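Local coordinates for protein trehalose-6-phosphate phosphatase (Neosartorya fumigata, PDB 5DXL) that belongs to the trehalose-phosphatase family of the HAD clan, pairing a Rossmann-like HAD core with a smaller alpha/beta cap domain, at residues M110-F120 with I132-W141. Sequence-based numbering, arbitrary orientation.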
HETATM    1  N   MSE A 110     -11.115  14.423  12.150  1.00 13.83           N
HETATM    2  CA  MSE A 110      -9.724  14.778  12.379  1.00 14.68           C
HETATM    3  C   MSE A 110      -9.574  15.774  13.530  1.00 13.62           C
HETATM    4  O   MSE A 110      -8.633  16.571  13.567  1.00 13.99           O
HETATM    5  CB  MSE A 110      -9.099  15.311  11.096  1.00 16.24           C
HETATM    6  CG  MSE A 110      -8.984  14.207  10.049  1.00 19.29           C
HETATM    7 SE   MSE A 110      -7.907  14.732   8.517  1.00 24.93          SE
HETATM    8  CE  MSE A 110      -9.296  15.732   7.556  1.00 18.59           C
ATOM      9  N   GLY A 111     -10.503  15.702  14.480  1.00 14.09           N
ATOM     10  CA  GLY A 111     -10.418  16.516  15.683  1.00 13.87           C
ATOM     11  C   GLY A 111      -9.114  16.300  16.435  1.00 13.30           C
ATOM     12  O   GLY A 111      -8.663  17.197  17.150  1.00 14.33           O
ATOM     13  N   TRP A 112      -8.530  15.112  16.271  1.00 13.54           N
ATOM     14  CA  TRP A 112      -7.238  14.797  16.894  1.00 13.56           C
ATOM     15  C   TRP A 112      -6.157  15.792  16.488  1.00 16.28           C
ATOM     16  O   TRP A 112      -5.216  16.045  17.253  1.00 14.57           O
ATOM     17  CB  TRP A 112      -6.795  13.365  16.545  1.00 13.99           C
ATOM     18  CG  TRP A 112      -6.611  13.085  15.084  1.00 13.56           C
ATOM     19  CD1 TRP A 112      -7.539  12.551  14.227  1.00 15.67           C
ATOM     20  CD2 TRP A 112      -5.422  13.293  14.307  1.00 12.94           C
ATOM     21  NE1 TRP A 112      -7.001  12.424  12.968  1.00 14.38           N
ATOM     22  CE2 TRP A 112      -5.704  12.866  12.989  1.00 15.22           C
ATOM     23  CE3 TRP A 112      -4.145  13.791  14.599  1.00 15.61           C
ATOM     24  CZ2 TRP A 112      -4.762  12.937  11.963  1.00 14.56           C
ATOM     25  CZ3 TRP A 112      -3.210  13.859  13.578  1.00 17.01           C
ATOM     26  CH2 TRP A 112      -3.524  13.437  12.277  1.00 17.37           C
ATOM     27  N   GLN A 113      -6.283  16.375  15.300  1.00 13.09           N
ATOM     28  CA  GLN A 113      -5.264  17.304  14.825  1.00 11.47           C
ATOM     29  C   GLN A 113      -5.172  18.555  15.702  1.00 15.92           C
ATOM     30  O   GLN A 113      -4.099  19.119  15.870  1.00 15.45           O
ATOM     31  CB  GLN A 113      -5.518  17.700  13.377  1.00 16.64           C
ATOM     32  CG  GLN A 113      -5.327  16.545  12.421  1.00 15.52           C
ATOM     33  CD  GLN A 113      -5.051  17.010  11.014  1.00 21.80           C
ATOM     34  OE1 GLN A 113      -5.004  18.208  10.745  1.00 29.77           O
ATOM     35  NE2 GLN A 113      -4.858  16.063  10.104  1.00 22.60           N
ATOM     36  N   LYS A 114      -6.305  18.983  16.252  1.00 15.89           N
ATOM     37  CA  LYS A 114      -6.325  20.155  17.111  1.00 16.32           C
ATOM     38  C   LYS A 114      -5.484  19.897  18.360  1.00 16.81           C
ATOM     39  O   LYS A 114      -4.658  20.720  18.750  1.00 17.07           O
ATOM     40  CB  LYS A 114      -7.764  20.526  17.502  1.00 18.54           C
ATOM     41  CG  LYS A 114      -7.859  21.768  18.389  1.00 20.73           C
ATOM     42  CD  LYS A 114      -9.314  22.192  18.632  1.00 22.63           C
ATOM     43  CE  LYS A 114      -9.379  23.392  19.569  1.00 26.81           C
ATOM     44  NZ  LYS A 114     -10.727  24.021  19.586  1.00 35.64           N
ATOM     45  N   GLU A 115      -5.687  18.741  18.975  1.00 17.16           N
ATOM     46  CA  GLU A 115      -4.969  18.426  20.204  1.00 16.29           C
ATOM     47  C   GLU A 115      -3.491  18.162  19.932  1.00 19.03           C
ATOM     48  O   GLU A 115      -2.628  18.587  20.696  1.00 16.97           O
ATOM     49  CB  GLU A 115      -5.598  17.225  20.901  1.00 20.70           C
ATOM     50  CG  GLU A 115      -5.084  17.016  22.311  1.00 28.83           C
ATOM     51  CD  GLU A 115      -5.911  16.024  23.100  1.00 33.36           C
ATOM     52  OE1 GLU A 115      -7.007  15.660  22.629  1.00 35.84           O
ATOM     53  OE2 GLU A 115      -5.460  15.612  24.193  1.00 46.26           O
ATOM     54  N   VAL A 116      -3.195  17.464  18.840  1.00 17.90           N
ATOM     55  CA  VAL A 116      -1.802  17.174  18.509  1.00 13.47           C
ATOM     56  C   VAL A 116      -1.033  18.457  18.217  1.00 15.32           C
ATOM     57  O   VAL A 116       0.110  18.604  18.650  1.00 14.83           O
ATOM     58  CB  VAL A 116      -1.694  16.191  17.314  1.00 13.43           C
ATOM     59  CG1 VAL A 116      -0.237  16.057  16.842  1.00 13.91           C
ATOM     60  CG2 VAL A 116      -2.235  14.832  17.706  1.00 15.26           C
HETATM   61  N   MSE A 117      -1.652  19.405  17.515  1.00 13.14           N
HETATM   62  CA  MSE A 117      -1.021  20.699  17.277  1.00 14.71           C
HETATM   63  C   MSE A 117      -0.719  21.428  18.594  1.00 16.17           C
HETATM   64  O   MSE A 117       0.359  21.990  18.769  1.00 17.54           O
HETATM   65  CB  MSE A 117      -1.899  21.582  16.386  1.00 16.21           C
HETATM   66  CG  MSE A 117      -1.922  21.166  14.920  1.00 17.76           C
HETATM   67 SE   MSE A 117      -0.122  21.129  14.136  1.00 22.67          SE
HETATM   68  CE  MSE A 117       0.301  23.009  14.301  1.00 18.06           C
ATOM     69  N   GLU A 118      -1.682  21.405  19.512  1.00 15.70           N
ATOM     70  CA  GLU A 118      -1.523  22.072  20.797  1.00 20.19           C
ATOM     71  C   GLU A 118      -0.342  21.468  21.562  1.00 20.29           C
ATOM     72  O   GLU A 118       0.506  22.197  22.097  1.00 17.76           O
ATOM     73  CB  GLU A 118      -2.822  21.966  21.602  1.00 21.86           C
ATOM     74  CG  GLU A 118      -2.894  22.884  22.799  1.00 34.72           C
ATOM     75  CD  GLU A 118      -4.291  22.943  23.388  1.00 44.62           C
ATOM     76  OE1 GLU A 118      -5.251  22.541  22.690  1.00 39.48           O
ATOM     77  OE2 GLU A 118      -4.424  23.387  24.548  1.00 49.51           O
ATOM     78  N   VAL A 119      -0.284  20.142  21.589  1.00 16.59           N
ATOM     79  CA  VAL A 119       0.795  19.422  22.254  1.00 17.27           C
ATOM     80  C   VAL A 119       2.139  19.661  21.562  1.00 20.53           C
ATOM     81  O   VAL A 119       3.137  19.984  22.209  1.00 16.04           O
ATOM     82  CB  VAL A 119       0.508  17.915  22.306  1.00 17.78           C
ATOM     83  CG1 VAL A 119       1.747  17.130  22.735  1.00 16.93           C
ATOM     84  CG2 VAL A 119      -0.668  17.626  23.229  1.00 19.70           C
ATOM     85  N   PHE A 120       2.174  19.500  20.244  1.00 14.64           N
ATOM     86  CA  PHE A 120       3.412  19.761  19.519  1.00 12.59           C
ATOM     87  C   PHE A 120       3.883  21.215  19.685  1.00 17.00           C
ATOM     88  O   PHE A 120       5.083  21.471  19.799  1.00 15.87           O
ATOM     89  CB  PHE A 120       3.246  19.435  18.019  1.00 11.59           C
ATOM     90  CG  PHE A 120       3.379  17.967  17.668  1.00 11.48           C
ATOM     91  CD1 PHE A 120       3.767  17.016  18.594  1.00 12.35           C
ATOM     92  CD2 PHE A 120       3.113  17.546  16.364  1.00 10.66           C
ATOM     93  CE1 PHE A 120       3.886  15.671  18.232  1.00 11.94           C
ATOM     94  CE2 PHE A 120       3.238  16.211  15.991  1.00 10.21           C
ATOM     95  CZ  PHE A 120       3.619  15.273  16.923  1.00 11.68           C
ATOM     96  N   ILE A 132       7.320  22.118  13.692  1.00 12.93           N
ATOM     97  CA  ILE A 132       6.189  21.288  13.321  1.00 14.27           C
ATOM     98  C   ILE A 132       6.004  21.295  11.819  1.00 15.52           C
ATOM     99  O   ILE A 132       6.018  22.362  11.201  1.00 15.44           O
ATOM    100  CB  ILE A 132       4.890  21.776  13.970  1.00 13.77           C
ATOM    101  CG1 ILE A 132       5.023  21.765  15.496  1.00 16.29           C
ATOM    102  CG2 ILE A 132       3.705  20.923  13.499  1.00 16.40           C
ATOM    103  CD1 ILE A 132       3.921  22.530  16.208  1.00 17.03           C
ATOM    104  N   GLU A 133       5.872  20.101  11.251  1.00 12.37           N
ATOM    105  CA  GLU A 133       5.487  19.929   9.855  1.00 11.83           C
ATOM    106  C   GLU A 133       4.038  19.485   9.800  1.00 14.26           C
ATOM    107  O   GLU A 133       3.661  18.460  10.367  1.00 13.60           O
ATOM    108  CB  GLU A 133       6.385  18.907   9.158  1.00 10.35           C
ATOM    109  CG  GLU A 133       5.869  18.508   7.762  1.00 16.06           C
ATOM    110  CD  GLU A 133       6.695  17.409   7.111  1.00 19.89           C
ATOM    111  OE1 GLU A 133       7.487  16.741   7.817  1.00 19.57           O
ATOM    112  OE2 GLU A 133       6.553  17.206   5.880  1.00 22.70           O
ATOM    113  N   ARG A 134       3.209  20.268   9.123  1.00 18.70           N
ATOM    114  CA  ARG A 134       1.808  19.907   9.002  1.00 20.69           C
ATOM    115  C   ARG A 134       1.500  19.477   7.571  1.00 24.54           C
ATOM    116  O   ARG A 134       1.741  20.224   6.621  1.00 25.32           O
ATOM    117  CB  ARG A 134       0.924  21.079   9.434  1.00 26.09           C
ATOM    118  CG  ARG A 134      -0.567  20.812   9.315  1.00 32.66           C
ATOM    119  CD  ARG A 134      -1.355  21.651  10.315  1.00 28.90           C
ATOM    120  NE  ARG A 134      -2.675  21.078  10.584  1.00 33.85           N
ATOM    121  CZ  ARG A 134      -3.550  21.593  11.442  1.00 33.52           C
ATOM    122  NH1 ARG A 134      -3.248  22.699  12.110  1.00 33.92           N
ATOM    123  NH2 ARG A 134      -4.728  21.004  11.628  1.00 30.50           N
ATOM    124  N   LYS A 135       1.013  18.251   7.414  1.00 17.72           N
ATOM    125  CA  LYS A 135       0.461  17.828   6.125  1.00 22.24           C
ATOM    126  C   LYS A 135      -1.045  17.629   6.256  1.00 26.37           C
ATOM    127  O   LYS A 135      -1.604  17.830   7.345  1.00 26.37           O
ATOM    128  CB  LYS A 135       1.139  16.553   5.636  1.00 24.03           C
ATOM    129  CG  LYS A 135       2.583  16.747   5.221  1.00 30.20           C
ATOM    130  CD  LYS A 135       2.959  15.772   4.121  1.00 41.06           C
ATOM    131  CE  LYS A 135       4.337  16.071   3.559  1.00 44.35           C
ATOM    132  NZ  LYS A 135       4.651  15.206   2.386  1.00 50.45           N
ATOM    133  N   ARG A 136      -1.693  17.233   5.157  1.00 30.10           N
ATOM    134  CA  ARG A 136      -3.144  17.050   5.127  1.00 24.58           C
ATOM    135  C   ARG A 136      -3.591  16.124   6.245  1.00 25.92           C
ATOM    136  O   ARG A 136      -4.514  16.429   7.007  1.00 25.15           O
ATOM    137  CB  ARG A 136      -3.597  16.484   3.777  1.00 31.43           C
ATOM    138  CG  ARG A 136      -5.116  16.440   3.597  1.00 35.32           C
ATOM    139  CD  ARG A 136      -5.569  15.341   2.621  1.00 32.30           C
ATOM    140  NE  ARG A 136      -4.811  15.350   1.378  1.00 32.14           N
ATOM    141  CZ  ARG A 136      -5.101  16.118   0.335  1.00 37.16           C
ATOM    142  NH1 ARG A 136      -6.140  16.942   0.393  1.00 34.13           N
ATOM    143  NH2 ARG A 136      -4.358  16.063  -0.763  1.00 34.61           N
ATOM    144  N   VAL A 137      -2.916  14.990   6.355  1.00 18.38           N
ATOM    145  CA  VAL A 137      -3.403  13.956   7.235  1.00 18.51           C
ATOM    146  C   VAL A 137      -2.388  13.591   8.321  1.00 20.58           C
ATOM    147  O   VAL A 137      -2.749  13.031   9.358  1.00 28.16           O
ATOM    148  CB  VAL A 137      -3.787  12.724   6.431  1.00 27.59           C
ATOM    149  CG1 VAL A 137      -4.870  11.980   7.139  1.00 27.54           C
ATOM    150  CG2 VAL A 137      -4.322  13.165   5.080  1.00 28.13           C
ATOM    151  N   ALA A 138      -1.121  13.911   8.105  1.00 14.83           N
ATOM    152  CA  ALA A 138      -0.128  13.568   9.114  1.00 14.46           C
ATOM    153  C   ALA A 138       0.502  14.807   9.715  1.00 15.02           C
ATOM    154  O   ALA A 138       0.792  15.764   9.011  1.00 15.26           O
ATOM    155  CB  ALA A 138       0.937  12.676   8.524  1.00 15.81           C
ATOM    156  N   LEU A 139       0.736  14.772  11.026  1.00 10.59           N
ATOM    157  CA  LEU A 139       1.402  15.873  11.713  1.00 10.73           C
ATOM    158  C   LEU A 139       2.719  15.362  12.264  1.00  9.92           C
ATOM    159  O   LEU A 139       2.752  14.320  12.908  1.00 12.18           O
ATOM    160  CB  LEU A 139       0.530  16.426  12.845  1.00 10.72           C
ATOM    161  CG  LEU A 139      -0.823  17.033  12.456  1.00 14.57           C
ATOM    162  CD1 LEU A 139      -1.560  17.532  13.689  1.00 14.21           C
ATOM    163  CD2 LEU A 139      -0.626  18.139  11.471  1.00 21.52           C
ATOM    164  N   THR A 140       3.797  16.087  11.999  1.00  7.94           N
ATOM    165  CA  THR A 140       5.122  15.599  12.373  1.00 10.02           C
ATOM    166  C   THR A 140       5.904  16.635  13.169  1.00 10.48           C
ATOM    167  O   THR A 140       6.023  17.795  12.764  1.00 12.04           O
ATOM    168  CB  THR A 140       5.934  15.194  11.127  1.00 12.87           C
ATOM    169  OG1 THR A 140       5.177  14.254  10.358  1.00 15.21           O
ATOM    170  CG2 THR A 140       7.244  14.533  11.551  1.00 12.03           C
ATOM    171  N   TRP A 141       6.424  16.210  14.318  1.00 10.59           N
ATOM    172  CA  TRP A 141       7.286  17.060  15.126  1.00 11.95           C
ATOM    173  C   TRP A 141       8.745  16.702  14.848  1.00  9.26           C
ATOM    174  O   TRP A 141       9.142  15.567  15.052  1.00 10.72           O
ATOM    175  CB  TRP A 141       6.955  16.897  16.620  1.00 11.98           C
ATOM    176  CG  TRP A 141       7.694  17.875  17.478  1.00  9.97           C
ATOM    177  CD1 TRP A 141       7.674  19.234  17.364  1.00 10.51           C
ATOM    178  CD2 TRP A 141       8.570  17.578  18.578  1.00 13.60           C
ATOM    179  NE1 TRP A 141       8.476  19.804  18.330  1.00 13.16           N
ATOM    180  CE2 TRP A 141       9.035  18.807  19.081  1.00 12.12           C
ATOM    181  CE3 TRP A 141       8.994  16.395  19.185  1.00 13.00           C
ATOM    182  CZ2 TRP A 141       9.913  18.885  20.164  1.00 13.22           C
ATOM    183  CZ3 TRP A 141       9.871  16.478  20.266  1.00 15.12           C
ATOM    184  CH2 TRP A 141      10.315  17.711  20.736  1.00 12.97           C
TER
HETATM  185  O   HOH W   1      -3.554  19.192   8.713  1.00 28.80           O
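In the cap domain of this HAD-family protein, helix 112-125 packs along a beta hairpin, strands 131-134 and 139-142, which forms one side of a four-stranded antiparallel sheet. The short helix segment 112-120 runs nearly parallel to strand 139-141, 12° between their directions, with the axes 9.6 Å apart. Leu139 points its CD1 into the helix face, 3.7 Å from Val116 CG1, and also meets Met117 CG and Trp112 CZ3. One helical turn after Val116, the Phe120 ring is wedged between Trp141 CB on one face and Val116 CG1 on the other, its edge turned to Leu139 O; Trp141 CB sits 3.5 Å from the ring centroid, a CH-pi contact almost exactly on the ring normal. Ile132 CD1 closes in on Phe120 CB, and Met117, a selenomethionine bent at both chi2 and chi3, brings SE against Ile132 CG2. Beyond the apolar patch, Gln113 clamps the hairpin turn. Its CG stands anti to the carbonyl carbon (chi1 -68°) and the extended chain carries the amide to the loop, where NE2 donates to Arg136 O at 3.1 Å. Arg134 NH2 reaches Gln113 OE1 at 2.9 Å, within the carbonyl plane, and Met117 CG rests on one face of that guanidinium. A water completes the clamp, accepting from Arg134 NE at 2.8 Å and also hydrogen-bonded to Gln113 OE1 and Lys135 O.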